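Local atomic coordinates of oxidoreductase, NAD-binding/iron-sulfur cluster-binding protein (Nitratireductor pacificus pht-3B, PDB entry 6ZXU), a protein that is a catabolic reductive dehalogenase that carries cobalamin and two [4Fe-4S] clusters, consistent with electron transfer through the clusters to the cobalamin for reductive removal of halogen from its substrates. Residues R314-R320 with Y680-P686; D558-F562 with Y707-P713. One frame throughout, in Å; residues are numbered along the deposited sequence.

Interaction 1 of 2, residues R314-R320 with Y680-P686; sequences RGDFFKR and YPPRLQP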
loop_
_atom_site.group_PDB
_atom_site.type_symbol
_atom_site.label_atom_id
_atom_site.label_comp_id
_atom_site.label_asym_id
_atom_site.label_seq_id
_atom_site.Cartn_x
_atom_site.Cartn_y
_atom_site.Cartn_z
ATOM N N ARG A 314 20.420 13.400 1.029
ATOM C CA ARG A 314 20.177 14.770 0.694
ATOM C C ARG A 314 19.901 14.985 -0.803
ATOM O O ARG A 314 19.367 16.049 -1.205
ATOM C CB ARG A 314 21.365 15.626 1.180
ATOM C CG ARG A 314 21.344 17.124 0.817
ATOM C CD ARG A 314 20.169 17.922 1.425
ATOM N NE ARG A 314 20.341 19.310 1.059
ATOM C CZ ARG A 314 20.075 19.816 -0.141
ATOM N NH1 ARG A 314 19.510 19.067 -1.036
ATOM N NH2 ARG A 314 20.291 21.070 -0.438
ATOM N N GLY A 315 20.199 13.993 -1.646
ATOM C CA GLY A 315 19.886 14.047 -3.062
ATOM C C GLY A 315 18.528 13.528 -3.503
ATOM O O GLY A 315 18.167 13.728 -4.669
ATOM N N ASP A 316 17.814 12.828 -2.625
ATOM C CA ASP A 316 16.389 12.496 -2.790
ATOM C C ASP A 316 15.720 13.848 -3.156
ATOM O O ASP A 316 15.897 14.809 -2.442
ATOM C CB ASP A 316 15.942 11.891 -1.459
ATOM C CG ASP A 316 14.389 11.952 -1.162
ATOM O OD1 ASP A 316 13.695 12.851 -1.648
ATOM O OD2 ASP A 316 13.912 11.076 -0.324
ATOM N N PHE A 317 14.953 13.925 -4.232
ATOM C CA PHE A 317 14.405 15.185 -4.645
ATOM C C PHE A 317 13.311 15.767 -3.741
ATOM O O PHE A 317 13.133 16.972 -3.803
ATOM C CB PHE A 317 13.947 15.231 -6.095
ATOM C CG PHE A 317 15.006 15.720 -7.038
ATOM C CD1 PHE A 317 16.135 15.011 -7.213
ATOM C CD2 PHE A 317 14.800 16.856 -7.831
ATOM C CE1 PHE A 317 17.140 15.445 -8.086
ATOM C CE2 PHE A 317 15.773 17.313 -8.681
ATOM C CZ PHE A 317 16.968 16.583 -8.829
ATOM N N PHE A 318 12.661 15.002 -2.882
ATOM C CA PHE A 318 11.866 15.651 -1.808
ATOM C C PHE A 318 12.766 16.396 -0.827
ATOM O O PHE A 318 12.389 17.456 -0.361
ATOM C CB PHE A 318 11.028 14.645 -1.052
ATOM C CG PHE A 318 9.889 14.082 -1.866
ATOM C CD1 PHE A 318 9.099 14.936 -2.612
ATOM C CD2 PHE A 318 9.668 12.706 -1.938
ATOM C CE1 PHE A 318 8.060 14.438 -3.372
ATOM C CE2 PHE A 318 8.634 12.198 -2.734
ATOM C CZ PHE A 318 7.834 13.071 -3.401
ATOM N N LYS A 319 13.917 15.823 -0.443
ATOM C CA LYS A 319 14.878 16.511 0.413
ATOM C C LYS A 319 15.451 17.747 -0.270
ATOM O O LYS A 319 15.626 18.801 0.356
ATOM C CB LYS A 319 16.012 15.577 0.854
ATOM C CG LYS A 319 15.570 14.350 1.592
ATOM C CD LYS A 319 14.488 14.730 2.495
ATOM C CE LYS A 319 14.433 13.872 3.728
ATOM N NZ LYS A 319 14.070 12.538 3.450
ATOM N N ARG A 320 15.649 17.702 -1.578
ATOM C CA ARG A 320 16.075 18.858 -2.316
ATOM C C ARG A 320 15.062 19.964 -2.291
ATOM O O ARG A 320 15.383 21.137 -2.091
ATOM C CB ARG A 320 16.453 18.511 -3.737
ATOM C CG ARG A 320 17.596 17.508 -3.841
ATOM C CD ARG A 320 18.300 17.531 -5.200
ATOM N NE ARG A 320 19.107 18.731 -5.434
ATOM C CZ ARG A 320 19.995 18.890 -6.406
ATOM N NH1 ARG A 320 20.253 17.908 -7.268
ATOM N NH2 ARG A 320 20.565 20.046 -6.563
ATOM N N TYR A 680 19.872 13.564 -13.175
ATOM C CA TYR A 680 20.689 14.042 -12.084
ATOM C C TYR A 680 21.405 12.854 -11.452
ATOM O O TYR A 680 21.053 12.419 -10.350
ATOM C CB TYR A 680 19.861 14.799 -11.079
ATOM C CG TYR A 680 19.239 16.021 -11.666
ATOM C CD1 TYR A 680 19.967 17.155 -11.880
ATOM C CD2 TYR A 680 17.940 15.992 -12.146
ATOM C CE1 TYR A 680 19.426 18.277 -12.487
ATOM C CE2 TYR A 680 17.389 17.090 -12.814
ATOM C CZ TYR A 680 18.167 18.245 -12.974
ATOM O OH TYR A 680 17.592 19.387 -13.591
ATOM N N PRO A 681 22.456 12.360 -12.143
ATOM C CA PRO A 681 23.269 11.320 -11.537
ATOM C C PRO A 681 24.108 11.943 -10.434
ATOM O O PRO A 681 24.094 13.142 -10.286
ATOM C CB PRO A 681 24.118 10.825 -12.702
ATOM C CG PRO A 681 24.204 12.001 -13.604
ATOM C CD PRO A 681 22.929 12.726 -13.477
ATOM N N PRO A 682 24.869 11.117 -9.667
ATOM C CA PRO A 682 25.661 11.670 -8.562
ATOM C C PRO A 682 26.442 12.956 -8.817
ATOM O O PRO A 682 26.498 13.823 -7.935
ATOM C CB PRO A 682 26.569 10.508 -8.189
ATOM C CG PRO A 682 25.658 9.335 -8.409
ATOM C CD PRO A 682 24.920 9.646 -9.664
ATOM N N ARG A 683 27.012 13.129 -9.978
ATOM C CA ARG A 683 27.722 14.364 -10.146
ATOM C C ARG A 683 26.894 15.623 -10.072
ATOM O O ARG A 683 27.452 16.673 -9.887
ATOM C CB ARG A 683 28.523 14.365 -11.422
ATOM C CG ARG A 683 27.804 14.347 -12.684
ATOM C CD ARG A 683 28.816 14.323 -13.863
ATOM N NE ARG A 683 29.430 15.628 -14.001
ATOM C CZ ARG A 683 28.964 16.620 -14.736
ATOM N NH1 ARG A 683 27.918 16.427 -15.503
ATOM N NH2 ARG A 683 29.530 17.833 -14.686
ATOM N N LEU A 684 25.577 15.533 -10.301
ATOM C CA LEU A 684 24.694 16.690 -10.260
ATOM C C LEU A 684 23.829 16.688 -9.030
ATOM O O LEU A 684 22.820 17.407 -8.988
ATOM C CB LEU A 684 23.853 16.749 -11.536
ATOM C CG LEU A 684 24.681 16.922 -12.832
ATOM C CD1 LEU A 684 23.762 16.913 -14.052
ATOM C CD2 LEU A 684 25.391 18.269 -12.761
ATOM N N GLN A 685 24.210 15.903 -8.032
ATOM C CA GLN A 685 23.531 15.797 -6.786
ATOM C C GLN A 685 24.363 16.530 -5.701
ATOM O O GLN A 685 25.547 16.677 -5.884
ATOM C CB GLN A 685 23.355 14.331 -6.421
ATOM C CG GLN A 685 22.330 13.624 -7.307
ATOM C CD GLN A 685 20.889 13.958 -6.923
ATOM O OE1 GLN A 685 20.549 15.096 -6.739
ATOM N NE2 GLN A 685 20.020 12.926 -6.852
ATOM N N PRO A 686 23.751 16.885 -4.564
ATOM C CA PRO A 686 24.541 17.295 -3.373
ATOM C C PRO A 686 25.448 16.140 -2.991
ATOM O O PRO A 686 25.013 14.976 -2.970
ATOM C CB PRO A 686 23.498 17.484 -2.284
ATOM C CG PRO A 686 22.180 17.548 -3.000
ATOM C CD PRO A 686 22.299 16.812 -4.257
HETATM O O HOH W 1 22.173 20.127 -9.291
#
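Arg320 reaches from the first turn of helix 317-323 onto the 680-686 loop, and its guanidinium meets three residues there, one over a face and two near its edge. Pro686 CD is the one over the face, 3.8 Å from Arg320 CZ. Arg320 NH1 donates to Leu684 O (3.1 Å), in the carbonyl plane and on a lone pair, and gives a weaker, bent bond (129°) to Gln685 OE1. A water at the guanidinium edge accepts from Arg320 NH2 and donates to Leu684 O, so two bonds grip that carbonyl oxygen. Gln685, its chain folded at chi2 (-77°), turns its amide between the two backbones, and Gln685 NE2 donates weakly to Gly315 O. Further along the Pro686 ring, at its CB-CG end, Arg314 crosses at about a right angle, Pro686 CB lying over one face of its guanidinium. Asp325 forms salt bridges with both arginines, and Arg314 also donates to Ala694 O. Phe317 CZ sits over one face of the Tyr680 ring, 3.5 Å from Tyr680 CD2, with the planes inclined at 46°; Tyr680 OH is bonded to Glu573. Phe317, whose backbone N binds cobalamin, follows Asp316, the N-cap of this helix: the contact backs one wall of the B12 pocket.

Interaction 2 of 2, residues D558-F562 with Y707-P713; sequences DKVMF and YAAAETP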
loop_
_atom_site.group_PDB
_atom_site.type_symbol
_atom_site.label_atom_id
_atom_site.label_comp_id
_atom_site.label_asym_id
_atom_site.label_seq_id
_atom_site.Cartn_x
_atom_site.Cartn_y
_atom_site.Cartn_z
ATOM N N ASP A 558 14.545 5.908 -25.641
ATOM C CA ASP A 558 15.179 4.662 -25.371
ATOM C C ASP A 558 15.793 4.690 -23.961
ATOM O O ASP A 558 15.965 5.752 -23.391
ATOM C CB ASP A 558 16.286 4.441 -26.392
ATOM C CG ASP A 558 15.741 4.141 -27.777
ATOM O OD1 ASP A 558 14.597 3.607 -27.907
ATOM O OD2 ASP A 558 16.513 4.433 -28.727
ATOM N N LYS A 559 16.081 3.518 -23.443
ATOM C CA LYS A 559 16.781 3.415 -22.189
ATOM C C LYS A 559 18.187 4.028 -22.332
ATOM O O LYS A 559 18.774 4.042 -23.407
ATOM C CB LYS A 559 16.876 1.983 -21.729
ATOM C CG LYS A 559 15.568 1.432 -21.185
ATOM C CD LYS A 559 15.646 -0.061 -20.887
ATOM C CE LYS A 559 15.397 -0.838 -22.159
ATOM N NZ LYS A 559 15.585 -2.282 -21.913
ATOM N N VAL A 560 18.712 4.546 -21.236
ATOM C CA VAL A 560 20.029 5.125 -21.127
ATOM C C VAL A 560 20.766 4.477 -19.937
ATOM O O VAL A 560 20.164 3.809 -19.074
ATOM C CB VAL A 560 20.005 6.665 -20.921
ATOM C CG1 VAL A 560 19.403 7.358 -22.128
ATOM C CG2 VAL A 560 19.235 7.095 -19.676
ATOM N N MET A 561 22.076 4.680 -19.914
ATOM C CA MET A 561 22.851 4.341 -18.720
ATOM C C MET A 561 22.783 5.532 -17.772
ATOM O O MET A 561 22.880 6.684 -18.200
ATOM C CB MET A 561 24.345 4.050 -19.127
ATOM C CG MET A 561 24.557 2.812 -19.978
ATOM S SD MET A 561 23.749 1.323 -19.384
ATOM C CE MET A 561 24.669 1.010 -17.887
ATOM N N PHE A 562 22.674 5.226 -16.503
ATOM C CA PHE A 562 22.556 6.221 -15.447
ATOM C C PHE A 562 23.212 5.595 -14.224
ATOM O O PHE A 562 22.749 4.588 -13.758
ATOM C CB PHE A 562 21.025 6.503 -15.180
ATOM C CG PHE A 562 20.738 7.446 -14.048
ATOM C CD1 PHE A 562 20.545 6.992 -12.735
ATOM C CD2 PHE A 562 20.676 8.802 -14.274
ATOM C CE1 PHE A 562 20.361 7.869 -11.725
ATOM C CE2 PHE A 562 20.499 9.688 -13.241
ATOM C CZ PHE A 562 20.307 9.207 -11.959
ATOM N N TYR A 707 21.892 14.278 -19.872
ATOM C CA TYR A 707 21.043 13.313 -20.537
ATOM C C TYR A 707 21.420 13.131 -22.005
ATOM O O TYR A 707 21.480 12.005 -22.443
ATOM C CB TYR A 707 19.564 13.692 -20.375
ATOM C CG TYR A 707 18.543 12.547 -20.345
ATOM C CD1 TYR A 707 18.482 11.627 -21.337
ATOM C CD2 TYR A 707 17.630 12.474 -19.357
ATOM C CE1 TYR A 707 17.521 10.636 -21.362
ATOM C CE2 TYR A 707 16.693 11.467 -19.288
ATOM C CZ TYR A 707 16.631 10.564 -20.293
ATOM O OH TYR A 707 15.680 9.601 -20.193
ATOM N N ALA A 708 21.764 14.192 -22.706
ATOM C CA ALA A 708 22.200 14.090 -24.072
ATOM C C ALA A 708 23.550 13.335 -24.174
ATOM O O ALA A 708 23.807 12.659 -25.141
ATOM C CB ALA A 708 22.323 15.499 -24.684
ATOM N N ALA A 709 24.347 13.371 -23.139
ATOM C CA ALA A 709 25.646 12.713 -23.167
ATOM C C ALA A 709 25.602 11.280 -22.616
ATOM O O ALA A 709 26.597 10.606 -22.639
ATOM C CB ALA A 709 26.648 13.515 -22.327
ATOM N N ALA A 710 24.474 10.825 -22.113
ATOM C CA ALA A 710 24.378 9.487 -21.510
ATOM C C ALA A 710 24.780 8.381 -22.497
ATOM O O ALA A 710 24.399 8.399 -23.649
ATOM C CB ALA A 710 22.982 9.233 -20.958
ATOM N N GLU A 711 25.599 7.440 -22.015
ATOM C CA GLU A 711 26.007 6.293 -22.816
ATOM C C GLU A 711 24.768 5.426 -23.118
ATOM O O GLU A 711 23.879 5.253 -22.270
ATOM C CB GLU A 711 27.049 5.502 -22.040
ATOM C CG GLU A 711 27.660 4.292 -22.751
ATOM C CD GLU A 711 28.713 3.503 -21.868
ATOM O OE1 GLU A 711 29.749 3.072 -22.436
ATOM O OE2 GLU A 711 28.516 3.313 -20.627
ATOM N N THR A 712 24.689 4.879 -24.322
ATOM C CA THR A 712 23.604 3.922 -24.623
ATOM C C THR A 712 23.908 2.558 -24.019
ATOM O O THR A 712 25.069 2.198 -23.804
ATOM C CB THR A 712 23.351 3.729 -26.121
ATOM O OG1 THR A 712 24.427 2.994 -26.655
ATOM C CG2 THR A 712 23.258 5.059 -26.824
ATOM N N PRO A 713 22.886 1.787 -23.690
ATOM C CA PRO A 713 23.128 0.470 -23.141
ATOM C C PRO A 713 23.885 -0.399 -24.123
ATOM O O PRO A 713 24.676 -1.208 -23.686
ATOM C CB PRO A 713 21.720 -0.069 -22.796
ATOM C CG PRO A 713 20.894 1.157 -22.571
ATOM C CD PRO A 713 21.466 2.190 -23.529
HETATM O O HOH W 2 15.248 7.112 -20.977
#
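Met561 sets CG anti to its own carbonyl carbon (chi1 -67°) and then bends at chi2 and chi3, a curled shape that lays CG against Glu711 O, at 3.4 Å, and swings SD round to Pro713 CA. Val560 places CG1 beside its backbone N (chi1 -64°), where it meets Tyr707 CE1 at 3.9 Å, the two side chains crossing at about a right angle. Between these groups the backbones are joined by one bond, from Met561 N to Glu711 O, 3.0 Å long and running nearly straight onto the carbonyl. Ala710 CB fits against Val560 CB and Met561 O, and Pro713 CD closes on Lys559 O at 3.3 Å. An alanine in place of Pro713 would remove CG and CD, and would probably leave a gap beside the Lys559 carbonyl, where the ring now packs. A water donates to both Asp558 O and Tyr707 OH, the hydroxyl being bonded also to Lys569 O. Glu711 turns its carboxylate to Arg719, and Thr712, the N-cap, accepts from Ala715 N. The arrangement is a helix-to-helix connection, between 700-709 and 713-721, laid along the edge of strand 560-562 that faces away from its antiparallel hairpin partner, 565-567, in the 4Fe-4S dicluster domain.

Interactions 1 and 2 lie with centres about 18 Å apart, on the same side of the chain's centre. Their segments alternate along the sequence: 314-320, 558-562, 680-686, 707-713. The late part of the chain returns twice, first to the start of helix 317-323 beside the cobalamin, then to strand 560-562 within the dicluster domain. The contacts meet where Phe562 CE2 packs 3.5 Å from Pro681 N, and helix 700-709 links them, since its residues touch Tyr680, Pro681 and Leu684 while Tyr707 lies on the same helix. Phe317 and Phe562, from the two earlier segments, both touch the cobalamin, so the later segments probably pack behind parts of its pocket, with interaction 1 buried and interaction 2 at the surface.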